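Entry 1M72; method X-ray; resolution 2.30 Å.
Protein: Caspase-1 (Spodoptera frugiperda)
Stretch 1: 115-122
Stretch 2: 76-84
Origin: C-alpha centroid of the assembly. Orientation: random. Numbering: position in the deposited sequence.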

# COMPACT_ATOMS: atom_id res chain seq x y z
N TYR C 115 0.98 -1.07 -20.73
CA TYR C 115 1.29 -1.14 -22.16
C TYR C 115 2.54 -0.39 -22.53
O TYR C 115 2.78 0.72 -22.09
CB TYR C 115 0.14 -0.60 -23.04
CG TYR C 115 -1.06 -1.51 -23.19
CD1 TYR C 115 -2.19 -1.33 -22.39
CD2 TYR C 115 -1.04 -2.60 -24.08
CE1 TYR C 115 -3.28 -2.20 -22.46
CE2 TYR C 115 -2.14 -3.51 -24.16
CZ TYR C 115 -3.25 -3.29 -23.34
OH TYR C 115 -4.34 -4.13 -23.36
N ALA C 116 3.36 -1.03 -23.34
CA ALA C 116 4.56 -0.42 -23.90
C ALA C 116 4.03 0.13 -25.23
O ALA C 116 2.83 0.19 -25.45
CB ALA C 116 5.61 -1.46 -24.15
N LYS C 117 4.92 0.50 -26.15
CA LYS C 117 4.45 1.01 -27.43
C LYS C 117 3.84 -0.11 -28.26
O LYS C 117 2.82 0.07 -28.91
CB LYS C 117 5.60 1.63 -28.22
CG LYS C 117 5.17 2.09 -29.62
CD LYS C 117 6.26 2.82 -30.35
CE LYS C 117 7.22 1.84 -30.95
NZ LYS C 117 8.37 2.55 -31.55
N ASP C 118 4.48 -1.28 -28.20
CA ASP C 118 4.08 -2.45 -28.96
C ASP C 118 3.21 -3.51 -28.28
O ASP C 118 2.36 -4.12 -28.91
CB ASP C 118 5.35 -3.12 -29.49
CG ASP C 118 6.29 -3.54 -28.36
OD1 ASP C 118 6.19 -2.99 -27.25
OD2 ASP C 118 7.14 -4.42 -28.58
N THR C 119 3.41 -3.77 -26.99
CA THR C 119 2.61 -4.81 -26.37
C THR C 119 2.58 -4.58 -24.86
O THR C 119 3.14 -3.59 -24.41
CB THR C 119 3.19 -6.23 -26.73
OG1 THR C 119 2.37 -7.25 -26.14
CG2 THR C 119 4.65 -6.35 -26.25
N HIS C 120 1.94 -5.45 -24.09
CA HIS C 120 1.85 -5.25 -22.64
C HIS C 120 2.77 -6.15 -21.81
O HIS C 120 3.24 -7.17 -22.27
CB HIS C 120 0.41 -5.48 -22.18
CG HIS C 120 -0.08 -6.84 -22.52
ND1 HIS C 120 0.21 -7.95 -21.76
CD2 HIS C 120 -0.72 -7.30 -23.63
CE1 HIS C 120 -0.21 -9.03 -22.38
NE2 HIS C 120 -0.78 -8.66 -23.52
N TYR C 121 3.02 -5.74 -20.57
CA TYR C 121 3.84 -6.50 -19.65
C TYR C 121 3.24 -6.35 -18.25
O TYR C 121 2.32 -5.51 -18.02
CB TYR C 121 5.28 -5.99 -19.68
CG TYR C 121 5.38 -4.54 -19.34
CD1 TYR C 121 5.64 -4.13 -18.03
CD2 TYR C 121 5.21 -3.57 -20.32
CE1 TYR C 121 5.73 -2.76 -17.70
CE2 TYR C 121 5.29 -2.20 -20.00
CZ TYR C 121 5.56 -1.81 -18.68
OH TYR C 121 5.63 -0.47 -18.39
N LYS C 122 3.71 -7.18 -17.33
CA LYS C 122 3.23 -7.13 -15.97
C LYS C 122 3.96 -6.02 -15.22
O LYS C 122 5.18 -5.91 -15.29
CB LYS C 122 3.44 -8.47 -15.25
CG LYS C 122 2.55 -9.58 -15.80
CD LYS C 122 2.69 -10.84 -14.95
CE LYS C 122 2.01 -12.09 -15.64
NZ LYS C 122 0.51 -11.98 -15.72
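Stretch 2 (76-84) PNLKSEEIN

After a left-handed turn at Asn-77, stretch 2 is extended at Leu-78 and Lys-79, the N-cap position, and then enters a helix from Ser-80 that continues beyond Asn-84. Its first turn settles against the bend of stretch 1, where Ala-116 to Thr-119 form a tight loop closed by the backbone hydrogen bond from Ala-116 N to Thr-119 O (2.8 Å). The CA atoms come nearest at Ala-116 with Ser-80 (4.9 Å) and Lys-117 with Lys-79 (4.7 Å), so the two chains pass in opposite senses here.

Tyr-115 points away and takes no part. Ala-116 directs its methyl group into the start of the helix, with CB 3.1 Å from Ser-80 N and 4.0 Å from Ile-83 CD1; a small side chain suits so close an approach of backbones. Lys-117 follows with a backbone hydrogen bond, N to Leu-78 O at 2.8 Å, which needs nothing from its side chain. The Lys-117 side chain instead lays its methylenes along stretch 2, with Lys-117 CD 3.6 Å from Asn-77 O and Lys-117 CE 3.8 Å from Lys-79 CG.

Asp-118 meets the opening of the helix, where backbone NH groups lack partners within the helix. Asp-118 OD1 accepts a hydrogen bond from Ser-80 N (2.8 Å), and a weak one from Thr-119 N (2.9 Å) ties the carboxylate to its own loop. Asp-118 OD2 lies 4.5 Å from Lys-79 NZ, favourable in charge but beyond a salt bridge.

Thr-119 adds a lighter contact, CG2 to Ser-80 CB at 3.9 Å. His-120 turns its side chain away, yet its carbonyl O receives a hydrogen bond from a water (3.0 Å from the water O) that also bonds Ser-80 OG (2.8 Å from the water O). Tyr-121, buried and pointing toward the helix, offers a broad ring that packs on apolar Ile-83, with Tyr-121 CE2 4.0 Å from Ile-83 CD1, while Lys-122 lies out of reach.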

# COMPACT_ATOMS: atom_id res chain seq x y z
N PRO C 76 10.86 8.26 -24.00
CA PRO C 76 9.60 8.40 -24.73
C PRO C 76 9.24 7.22 -25.63
O PRO C 76 10.05 6.79 -26.47
CB PRO C 76 9.81 9.71 -25.50
CG PRO C 76 11.26 9.61 -25.89
CD PRO C 76 11.94 9.03 -24.64
N ASN C 77 8.04 6.69 -25.40
CA ASN C 77 7.46 5.60 -26.19
C ASN C 77 8.27 4.37 -26.54
O ASN C 77 8.33 3.99 -27.70
CB ASN C 77 6.91 6.20 -27.48
CG ASN C 77 5.91 7.28 -27.19
OD1 ASN C 77 4.91 7.03 -26.50
ND2 ASN C 77 6.17 8.48 -27.68
N LEU C 78 8.84 3.71 -25.55
CA LEU C 78 9.63 2.54 -25.82
C LEU C 78 8.75 1.29 -26.00
O LEU C 78 7.60 1.25 -25.55
CB LEU C 78 10.63 2.32 -24.68
CG LEU C 78 11.75 3.32 -24.32
CD1 LEU C 78 12.69 2.64 -23.29
CD2 LEU C 78 12.58 3.73 -25.59
N LYS C 79 9.32 0.29 -26.68
CA LYS C 79 8.69 -1.00 -26.89
C LYS C 79 8.96 -1.77 -25.58
O LYS C 79 9.88 -1.43 -24.83
CB LYS C 79 9.36 -1.73 -28.05
CG LYS C 79 9.03 -1.12 -29.43
CD LYS C 79 9.84 -1.76 -30.54
CE LYS C 79 9.34 -3.18 -30.84
NZ LYS C 79 10.11 -3.82 -31.97
N SER C 80 8.18 -2.81 -25.31
CA SER C 80 8.36 -3.55 -24.08
C SER C 80 9.78 -4.07 -23.79
O SER C 80 10.23 -4.09 -22.63
CB SER C 80 7.37 -4.70 -24.04
OG SER C 80 7.58 -5.48 -22.88
N GLU C 81 10.48 -4.48 -24.84
CA GLU C 81 11.81 -5.02 -24.65
C GLU C 81 12.79 -3.93 -24.33
O GLU C 81 13.81 -4.17 -23.70
CB GLU C 81 12.27 -5.77 -25.92
CG GLU C 81 11.40 -7.00 -26.27
CD GLU C 81 11.45 -8.12 -25.21
OE1 GLU C 81 11.19 -7.83 -24.02
OE2 GLU C 81 11.74 -9.29 -25.59
N GLU C 82 12.46 -2.72 -24.77
CA GLU C 82 13.31 -1.58 -24.53
C GLU C 82 13.21 -1.17 -23.08
O GLU C 82 14.21 -0.89 -22.44
CB GLU C 82 12.91 -0.42 -25.42
CG GLU C 82 12.85 -0.78 -26.88
CD GLU C 82 12.78 0.45 -27.78
OE1 GLU C 82 13.84 0.81 -28.33
OE2 GLU C 82 11.70 1.06 -27.93
N ILE C 83 11.99 -1.12 -22.56
CA ILE C 83 11.79 -0.77 -21.17
C ILE C 83 12.52 -1.84 -20.32
O ILE C 83 13.32 -1.53 -19.42
CB ILE C 83 10.29 -0.78 -20.82
CG1 ILE C 83 9.58 0.34 -21.57
CG2 ILE C 83 10.09 -0.68 -19.29
CD1 ILE C 83 8.05 0.31 -21.45
N ASN C 84 12.26 -3.11 -20.64
CA ASN C 84 12.87 -4.17 -19.89
C ASN C 84 14.38 -4.10 -19.89
O ASN C 84 15.01 -4.37 -18.86
CB ASN C 84 12.42 -5.52 -20.38
CG ASN C 84 12.89 -6.61 -19.47
OD1 ASN C 84 14.08 -6.70 -19.17
ND2 ASN C 84 11.96 -7.46 -19.00
O HOH W 1 6.07 -7.86 -23.11